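Local atomic coordinates of probable O-methyltransferase (Mycobacterium tuberculosis, PDB entry 6JCL), a protein that catalyses the metal-dependent transfer of a methyl group from S-adenosyl-L-methionine to one hydroxyl of catechol-like compounds, and works as a homodimer. Residues A[25-30]-A[104-108]; A[42-48]-A[205-209]; A[145-150]-A[187-192]. One frame throughout, in Å; residues are numbered along the deposited sequence. Where two conformers were deposited one is given.

Contact 1. Residues A[25-30]-A[104-108]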
loop_
_atom_site.group_PDB
_atom_site.type_symbol
_atom_site.label_atom_id
_atom_site.label_comp_id
_atom_site.label_asym_id
_atom_site.label_seq_id
_atom_site.Cartn_x
_atom_site.Cartn_y
_atom_site.Cartn_z
ATOM N N PRO A 25 5.210 -21.563 9.249
ATOM C CA PRO A 25 6.277 -22.558 9.030
ATOM C C PRO A 25 6.730 -22.637 7.587
ATOM O O PRO A 25 7.883 -23.012 7.338
ATOM C CB PRO A 25 5.649 -23.873 9.515
ATOM C CG PRO A 25 4.183 -23.611 9.575
ATOM C CD PRO A 25 3.966 -22.160 9.758
ATOM N N ALA A 26 5.865 -22.326 6.618
ATOM C CA ALA A 26 6.324 -22.323 5.227
ATOM C C ALA A 26 7.363 -21.229 4.996
ATOM O O ALA A 26 8.398 -21.463 4.355
ATOM C CB ALA A 26 5.140 -22.136 4.277
ATOM N N LEU A 27 7.126 -20.042 5.537
ATOM C CA LEU A 27 8.118 -18.987 5.380
ATOM C C LEU A 27 9.327 -19.206 6.281
ATOM O O LEU A 27 10.448 -18.868 5.882
ATOM C CB LEU A 27 7.483 -17.632 5.660
ATOM C CG LEU A 27 6.401 -17.278 4.638
ATOM C CD1 LEU A 27 5.677 -16.065 5.123
ATOM C CD2 LEU A 27 6.965 -17.048 3.240
ATOM N N ALA A 28 9.127 -19.786 7.473
ATOM C CA ALA A 28 10.272 -20.158 8.306
ATOM C C ALA A 28 11.165 -21.165 7.586
ATOM O O ALA A 28 12.397 -21.029 7.586
ATOM C CB ALA A 28 9.803 -20.699 9.659
ATOM N N ALA A 29 10.562 -22.165 6.937
ATOM C CA ALA A 29 11.362 -23.126 6.190
ATOM C C ALA A 29 12.058 -22.463 5.001
ATOM O O ALA A 29 13.202 -22.809 4.675
ATOM C CB ALA A 29 10.489 -24.289 5.727
ATOM N N ALA A 30 11.381 -21.519 4.335
ATOM C CA ALA A 30 11.992 -20.829 3.195
ATOM C C ALA A 30 13.218 -20.026 3.609
ATOM O O ALA A 30 14.218 -19.988 2.882
ATOM C CB ALA A 30 10.974 -19.912 2.514
ATOM N N ASN A 104 11.410 -23.819 -2.096
ATOM C CA ASN A 104 10.636 -23.048 -1.130
ATOM C C ASN A 104 9.171 -22.931 -1.545
ATOM O O ASN A 104 8.273 -23.004 -0.694
ATOM C CB ASN A 104 11.260 -21.662 -0.950
ATOM C CG ASN A 104 12.534 -21.712 -0.136
ATOM O OD1 ASN A 104 12.801 -22.698 0.558
ATOM N ND2 ASN A 104 13.333 -20.656 -0.214
ATOM N N LEU A 105 8.916 -22.749 -2.846
ATOM C CA LEU A 105 7.546 -22.647 -3.348
ATOM C C LEU A 105 6.793 -23.954 -3.143
ATOM O O LEU A 105 5.603 -23.960 -2.797
ATOM C CB LEU A 105 7.569 -22.284 -4.834
ATOM C CG LEU A 105 8.114 -20.892 -5.126
ATOM C CD1 LEU A 105 8.632 -20.834 -6.565
ATOM C CD2 LEU A 105 7.017 -19.886 -4.878
ATOM N N GLN A 106 7.472 -25.076 -3.357
ATOM C CA GLN A 106 6.834 -26.360 -3.115
ATOM C C GLN A 106 6.436 -26.506 -1.647
ATOM O O GLN A 106 5.289 -26.864 -1.334
ATOM C CB GLN A 106 7.769 -27.482 -3.562
ATOM C CG GLN A 106 7.124 -28.862 -3.475
ATOM C CD GLN A 106 8.146 -29.975 -3.375
ATOM O OE1 GLN A 106 9.306 -29.739 -3.033
ATOM N NE2 GLN A 106 7.713 -31.200 -3.656
ATOM N N ARG A 107 7.362 -26.221 -0.723
ATOM C CA ARG A 107 7.025 -26.325 0.702
ATOM C C ARG A 107 5.939 -25.340 1.110
ATOM O O ARG A 107 5.240 -25.566 2.101
ATOM C CB ARG A 107 8.277 -26.117 1.573
ATOM C CG ARG A 107 8.011 -25.931 3.096
ATOM C CD ARG A 107 7.204 -27.127 3.695
ATOM N NE ARG A 107 6.945 -27.039 5.137
ATOM C CZ ARG A 107 5.901 -26.422 5.693
ATOM N NH1 ARG A 107 5.742 -26.422 7.012
ATOM N NH2 ARG A 107 5.010 -25.806 4.936
ATOM N N ALA A 108 5.770 -24.256 0.382
ATOM C CA ALA A 108 4.697 -23.316 0.671
ATOM C C ALA A 108 3.381 -23.724 0.017
ATOM O O ALA A 108 2.376 -23.027 0.190
ATOM C CB ALA A 108 5.085 -21.901 0.235
HETATM O O HOH W 1 9.048 -22.975 1.991
#
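Two helices of the methyltransferase meet here in a close, alanine-lined contact: the start of helix 25-36 lies against the C-terminal end of helix 95-107. Small residues make the closeness possible. The CA atoms of Ala26 and Ala108 are 4.9 Å apart and those of Ala30 and Asn104 5.0 Å, and the methyls touch directly, Ala26 CB lying 4.0 Å from Ala108 CB. At the outer edge Arg107 stretches back along helix 25-36. Arg107 CG is 4.0 Å from Ala29 CB, and one face of its guanidinium covers Pro25 and Ala26, so a long side chain that is apolar until its tip suits this exposed margin. A water donates to Ala26 O (2.9 Å) and to Asn104 O (2.8 Å), bridging two backbone carbonyls. Asn104 ND2 adds a weak hydrogen bond to Ala30 O at 3.3 Å, but its stronger partner is the carbonyl of Gly71. In helix 73-82, Phe73 and Trp77 receive Leu27 and Ile76 receives Ala108, while Leu105 turns away toward strand 114-118.

Contact 2. Residues A[42-48]-A[205-209]. With SAH (S-adenosyl-L-homocysteine), chain I.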
loop_
_atom_site.group_PDB
_atom_site.type_symbol
_atom_site.label_atom_id
_atom_site.label_comp_id
_atom_site.label_asym_id
_atom_site.label_seq_id
_atom_site.Cartn_x
_atom_site.Cartn_y
_atom_site.Cartn_z
ATOM N N ILE A 42 17.956 -10.566 2.155
ATOM C CA ILE A 42 17.423 -9.301 1.653
ATOM C C ILE A 42 15.991 -9.446 1.142
ATOM O O ILE A 42 15.518 -8.621 0.361
ATOM C CB ILE A 42 18.332 -8.725 0.551
ATOM C CG1 ILE A 42 18.361 -9.653 -0.671
ATOM C CG2 ILE A 42 19.778 -8.419 1.110
ATOM C CD1 ILE A 42 19.142 -9.074 -1.883
ATOM N N ALA A 43 15.306 -10.506 1.559
ATOM C CA ALA A 43 13.919 -10.726 1.187
ATOM C C ALA A 43 13.015 -9.654 1.776
ATOM O O ALA A 43 13.368 -8.963 2.738
ATOM C CB ALA A 43 13.461 -12.097 1.690
ATOM N N VAL A 44 11.810 -9.540 1.210
ATOM C CA VAL A 44 10.832 -8.632 1.802
ATOM C C VAL A 44 10.582 -9.051 3.249
ATOM O O VAL A 44 10.665 -10.230 3.605
ATOM C CB VAL A 44 9.506 -8.612 1.017
ATOM C CG1 VAL A 44 9.705 -7.984 -0.345
ATOM C CG2 VAL A 44 8.905 -10.009 0.899
ATOM N N SER A 45 10.284 -8.068 4.099
ATOM C CA SER A 45 9.866 -8.393 5.446
ATOM C C SER A 45 8.481 -9.032 5.404
ATOM O O SER A 45 7.782 -8.992 4.389
ATOM C CB SER A 45 9.820 -7.140 6.302
ATOM O OG SER A 45 8.740 -6.330 5.859
ATOM N N ALA A 46 8.072 -9.599 6.533
ATOM C CA ALA A 46 6.761 -10.251 6.557
ATOM C C ALA A 46 5.629 -9.252 6.315
ATOM O O ALA A 46 4.667 -9.566 5.609
ATOM C CB ALA A 46 6.557 -10.994 7.881
ATOM N N GLN A 47 5.704 -8.047 6.904
ATOM C CA GLN A 47 4.632 -7.073 6.658
ATOM C C GLN A 47 4.594 -6.649 5.189
ATOM O O GLN A 47 3.510 -6.443 4.609
ATOM C CB GLN A 47 4.803 -5.837 7.557
ATOM C CG GLN A 47 4.713 -6.106 9.090
ATOM C CD GLN A 47 3.469 -6.885 9.502
ATOM O OE1 GLN A 47 2.337 -6.420 9.335
ATOM N NE2 GLN A 47 3.675 -8.077 10.065
ATOM N N GLN A 48 5.774 -6.486 4.583
ATOM C CA GLN A 48 5.863 -6.118 3.177
ATOM C C GLN A 48 5.333 -7.227 2.283
ATOM O O GLN A 48 4.606 -6.966 1.315
ATOM C CB GLN A 48 7.314 -5.804 2.814
ATOM C CG GLN A 48 7.863 -4.587 3.498
ATOM C CD GLN A 48 9.365 -4.446 3.279
ATOM O OE1 GLN A 48 10.038 -5.400 2.893
ATOM N NE2 GLN A 48 9.893 -3.254 3.538
ATOM N N THR A 205 9.053 3.926 3.882
ATOM C CA THR A 205 8.771 2.946 4.927
ATOM C C THR A 205 9.953 2.821 5.867
ATOM O O THR A 205 11.094 3.147 5.520
ATOM C CB THR A 205 8.444 1.557 4.360
ATOM O OG1 THR A 205 9.570 1.029 3.642
ATOM C CG2 THR A 205 7.215 1.639 3.434
ATOM N N VAL A 206 9.663 2.348 7.072
ATOM C CA VAL A 206 10.694 1.914 8.006
ATOM C C VAL A 206 10.246 0.571 8.564
ATOM O O VAL A 206 9.118 0.120 8.337
ATOM C CB VAL A 206 10.953 2.929 9.144
ATOM C CG1 VAL A 206 11.667 4.188 8.586
ATOM C CG2 VAL A 206 9.640 3.314 9.848
ATOM N N GLY A 207 11.139 -0.064 9.290
ATOM C CA GLY A 207 10.848 -1.367 9.870
ATOM C C GLY A 207 12.135 -2.159 10.034
ATOM O O GLY A 207 13.201 -1.589 10.237
ATOM N N ARG A 208 11.996 -3.482 9.917
ATOM C CA ARG A 208 13.150 -4.366 10.073
ATOM C C ARG A 208 14.271 -3.998 9.112
ATOM O O ARG A 208 15.455 -4.102 9.459
ATOM C CB ARG A 208 12.718 -5.815 9.854
ATOM C CG ARG A 208 13.772 -6.855 10.206
ATOM C CD ARG A 208 13.146 -8.242 10.131
ATOM N NE ARG A 208 11.696 -8.129 10.248
ATOM C CZ ARG A 208 11.006 -8.394 11.351
ATOM N NH1 ARG A 208 9.703 -8.228 11.355
ATOM N NH2 ARG A 208 11.621 -8.803 12.454
ATOM N N LYS A 209 13.925 -3.573 7.897
ATOM C CA LYS A 209 14.923 -3.359 6.858
ATOM C C LYS A 209 15.438 -1.924 6.781
ATOM O O LYS A 209 16.242 -1.618 5.896
ATOM C CB LYS A 209 14.353 -3.802 5.500
ATOM C CG LYS A 209 13.951 -5.289 5.503
ATOM C CD LYS A 209 13.396 -5.707 4.138
ATOM C CE LYS A 209 14.454 -5.551 3.075
ATOM N NZ LYS A 209 14.005 -6.162 1.757
HETATM N N SAH I . 11.989 -10.363 -4.439
HETATM C CA SAH I . 12.822 -11.147 -3.513
HETATM C CB SAH I . 14.222 -10.544 -3.444
HETATM C CG SAH I . 14.890 -10.345 -4.802
HETATM S SD SAH I . 16.646 -9.965 -4.564
HETATM C C SAH I . 12.199 -11.201 -2.124
HETATM O O SAH I . 12.067 -12.264 -1.506
HETATM O OXT SAH I . 11.787 -10.161 -1.627
HETATM C "C5'" SAH I . 17.027 -9.586 -6.292
HETATM C "C4'" SAH I . 17.107 -10.823 -7.191
HETATM O "O4'" SAH I . 17.204 -10.373 -8.528
HETATM C "C3'" SAH I . 18.340 -11.708 -6.965
HETATM O "O3'" SAH I . 17.904 -13.052 -6.764
HETATM C "C2'" SAH I . 19.147 -11.597 -8.248
HETATM O "O2'" SAH I . 19.898 -12.760 -8.574
HETATM C "C1'" SAH I . 18.053 -11.233 -9.257
HETATM N N9 SAH I . 18.525 -10.576 -10.485
HETATM C C8 SAH I . 19.537 -9.643 -10.590
HETATM N N7 SAH I . 19.635 -9.298 -11.893
HETATM C C5 SAH I . 18.699 -9.983 -12.598
HETATM C C6 SAH I . 18.392 -10.007 -13.958
HETATM N N6 SAH I . 19.063 -9.259 -14.841
HETATM N N1 SAH I . 17.366 -10.818 -14.380
HETATM C C2 SAH I . 16.676 -11.619 -13.482
HETATM N N3 SAH I . 16.990 -11.607 -12.140
HETATM C C4 SAH I . 17.997 -10.790 -11.719
HETATM O O HOH W 2 7.923 -7.313 8.967
HETATM O O HOH W 3 11.913 -4.730 0.777
HETATM O O HOH W 4 7.960 -1.545 4.163
#
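Lys209 NZ donates to two successive carbonyls, Ala43 O at 3.0 Å and Ile42 O at 3.2 Å, so that one long side chain fixes the loop before helix 46-58. A water links Lys209 NZ (2.7 Å) to Gln48 OE1 (2.9 Å). Gln48 N donates to Ser45 OG (3.2 Å) and Ser45 N to Gln48 OE1 (2.9 Å), a capping box; short serine suits a first-turn NH with no earlier carbonyl to pair with. Further out, Arg208 NH1 shares a water with Gln47 N and forms a salt bridge with Asp17. Lys209 CD passes 3.6 Å from Gln48 OE1 and 4.4 Å from Ser45 CB, the lysine methylenes lying along the box. At Gly207 (phi 152°, psi -149°) any CB would jam against Val206 O, so the position calls for glycine. Thr205 and Val206 pair antiparallel with a strand of the second subunit. On the cofactor side, Val44 N donates to SAH OXT at 2.9 Å, placing this contact at the S-adenosylmethionine pocket of a class I methyltransferase.

Contact 3. Residues A[145-150]-A[187-192]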
loop_
_atom_site.group_PDB
_atom_site.type_symbol
_atom_site.label_atom_id
_atom_site.label_comp_id
_atom_site.label_asym_id
_atom_site.label_seq_id
_atom_site.Cartn_x
_atom_site.Cartn_y
_atom_site.Cartn_z
ATOM N N ASN A 145 15.453 -1.122 -13.609
ATOM C CA ASN A 145 14.082 -0.787 -13.219
ATOM C C ASN A 145 13.314 -0.170 -14.392
ATOM O O ASN A 145 12.186 -0.564 -14.695
ATOM C CB ASN A 145 14.070 0.220 -12.076
ATOM C CG ASN A 145 14.243 -0.385 -10.703
ATOM O OD1 ASN A 145 14.247 -1.604 -10.487
ATOM N ND2 ASN A 145 14.438 0.507 -9.743
ATOM N N VAL A 146 13.914 0.822 -15.050
ATOM C CA VAL A 146 13.199 1.575 -16.079
ATOM C C VAL A 146 12.846 0.676 -17.259
ATOM O O VAL A 146 11.716 0.707 -17.759
ATOM C CB VAL A 146 14.024 2.800 -16.512
ATOM C CG1 VAL A 146 13.565 3.319 -17.866
ATOM C CG2 VAL A 146 13.910 3.893 -15.449
ATOM N N ALA A 147 13.801 -0.143 -17.722
ATOM C CA ALA A 147 13.485 -1.118 -18.771
ATOM C C ALA A 147 12.387 -2.088 -18.330
ATOM O O ALA A 147 11.480 -2.412 -19.120
ATOM C CB ALA A 147 14.736 -1.903 -19.151
ATOM N N TYR A 148 12.454 -2.568 -17.079
ATOM C CA TYR A 148 11.445 -3.516 -16.608
ATOM C C TYR A 148 10.075 -2.858 -16.511
ATOM O O TYR A 148 9.050 -3.505 -16.765
ATOM C CB TYR A 148 11.848 -4.114 -15.252
ATOM C CG TYR A 148 13.134 -4.897 -15.311
ATOM C CD1 TYR A 148 13.544 -5.512 -16.491
ATOM C CD2 TYR A 148 13.934 -5.024 -14.183
ATOM C CE1 TYR A 148 14.733 -6.221 -16.551
ATOM C CE2 TYR A 148 15.120 -5.723 -14.230
ATOM C CZ TYR A 148 15.509 -6.332 -15.407
ATOM O OH TYR A 148 16.698 -7.020 -15.449
ATOM N N ILE A 149 10.035 -1.576 -16.142
ATOM C CA ILE A 149 8.759 -0.864 -16.090
ATOM C C ILE A 149 8.179 -0.722 -17.496
ATOM O O ILE A 149 6.976 -0.926 -17.710
ATOM C CB ILE A 149 8.925 0.503 -15.398
ATOM C CG1 ILE A 149 9.213 0.318 -13.913
ATOM C CG2 ILE A 149 7.661 1.375 -15.603
ATOM C CD1 ILE A 149 9.869 1.554 -13.288
ATOM N N GLN A 150 9.028 -0.411 -18.483
ATOM C CA GLN A 150 8.555 -0.349 -19.866
ATOM C C GLN A 150 8.000 -1.698 -20.322
ATOM O O GLN A 150 6.944 -1.755 -20.967
ATOM C CB GLN A 150 9.688 0.130 -20.776
ATOM C CG GLN A 150 9.977 1.625 -20.602
ATOM C CD GLN A 150 11.284 2.080 -21.239
ATOM O OE1 GLN A 150 12.232 1.304 -21.382
ATOM N NE2 GLN A 150 11.336 3.347 -21.627
ATOM N N ARG A 187 16.294 7.901 -10.639
ATOM C CA ARG A 187 15.929 7.919 -12.053
ATOM C C ARG A 187 14.632 7.159 -12.281
ATOM O O ARG A 187 13.820 7.555 -13.123
ATOM C CB ARG A 187 17.050 7.299 -12.897
ATOM C CG ARG A 187 16.706 7.216 -14.386
ATOM C CD ARG A 187 17.571 6.226 -15.157
ATOM N NE ARG A 187 17.103 6.080 -16.538
ATOM C CZ ARG A 187 17.325 5.014 -17.303
ATOM N NH1 ARG A 187 18.014 3.986 -16.832
ATOM N NH2 ARG A 187 16.853 4.976 -18.542
ATOM N N THR A 188 14.434 6.062 -11.544
ATOM C CA THR A 188 13.190 5.304 -11.660
ATOM C C THR A 188 11.993 6.174 -11.306
ATOM O O THR A 188 10.978 6.182 -12.018
ATOM C CB THR A 188 13.250 4.092 -10.729
ATOM O OG1 THR A 188 14.284 3.205 -11.164
ATOM C CG2 THR A 188 11.896 3.330 -10.677
ATOM N N LEU A 189 12.085 6.892 -10.186
ATOM C CA LEU A 189 10.979 7.737 -9.748
ATOM C C LEU A 189 10.717 8.862 -10.749
ATOM O O LEU A 189 9.556 9.199 -11.048
ATOM C CB LEU A 189 11.282 8.299 -8.357
ATOM C CG LEU A 189 11.310 7.268 -7.218
ATOM C CD1 LEU A 189 11.937 7.910 -5.972
ATOM C CD2 LEU A 189 9.909 6.779 -6.923
ATOM N N GLN A 190 11.780 9.456 -11.282
ATOM C CA GLN A 190 11.587 10.516 -12.267
ATOM C C GLN A 190 10.938 9.974 -13.535
ATOM O O GLN A 190 10.041 10.613 -14.106
ATOM C CB GLN A 190 12.927 11.181 -12.563
ATOM C CG GLN A 190 13.400 11.998 -11.358
ATOM C CD GLN A 190 14.755 12.646 -11.584
ATOM O OE1 GLN A 190 15.669 12.028 -12.120
ATOM N NE2 GLN A 190 14.880 13.907 -11.177
ATOM N N MET A 191 11.327 8.766 -13.951
ATOM C CA MET A 191 10.729 8.178 -15.140
ATOM C C MET A 191 9.251 7.886 -14.917
ATOM O O MET A 191 8.418 8.172 -15.791
ATOM C CB MET A 191 11.481 6.900 -15.527
ATOM C CG MET A 191 10.861 6.147 -16.708
ATOM S SD MET A 191 9.740 4.843 -16.135
ATOM C CE MET A 191 9.650 3.853 -17.630
ATOM N N MET A 192 8.896 7.369 -13.734
ATOM C CA MET A 192 7.498 7.035 -13.474
ATOM C C MET A 192 6.642 8.292 -13.421
ATOM O O MET A 192 5.510 8.302 -13.922
ATOM C CB MET A 192 7.367 6.228 -12.169
ATOM C CG MET A 192 8.046 4.861 -12.233
ATOM S SD MET A 192 7.998 3.939 -10.685
ATOM C CE MET A 192 6.322 3.332 -10.755
#
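In this Rossmann-like methyltransferase fold, helices 145-155 and 180-194 pack side by side, each resting on strand 160-165 of the central sheet. The two short axes run roughly parallel, at 32° and 9.8 Å apart at closest approach. Apolar contacts dominate. Branched Val146 and Ile149, one helical turn apart, face Thr188, Met191 and Met192: Val146 CG2 is 3.9 Å from Met191 CB, and Ile149 CD1 is 3.8 Å from Thr188 CG2 and 3.9 Å from Met192 CG. Unbranched, flexible methionine suits the gap, since Met191 can extend across to the opposite helix. Ile149 and Met192 also touch Val164, joining the interface to the sheet beneath. Of polar interactions, one hydrogen bond crosses, from Asn145 ND2 to Thr188 OG1 at 3.1 Å; Thr188 OG1 is also hydrogen-bonded to Ala184 O of its own helix, so the small hydroxyl is well satisfied in a buried place. Tyr148, on another side of helix 145-155, touches SAH, and its hydroxyl is hydrogen-bonded to Asp141. At the exposed margin Arg187 lays one guanidinium face over Val146, NH2 3.7 Å from CG1, while Met191 CE reaches Gln150 CG, also at 3.7 Å.

From the N terminus, helix 25-36 opens contact 1 and the loop before helix 46-58 opens contact 2. The first closes at 104-108, with strands 63-67 and 87-92 lying between its two segments, whereas the second waits until 205-209; the two therefore cross along the chain. Contact 3 opens and closes between residues 145 and 192, wholly within the long span bridged by contact 2 and after contact 1 is complete. Contacts 1 and 3 join helix pairs on opposite sides of the chain's centre, their own centres about 32 Å apart. Contact 2 ties the N-terminal part to the end of strand 198-206, beside the cofactor; contacts 2 and 3 both touch the second subunit.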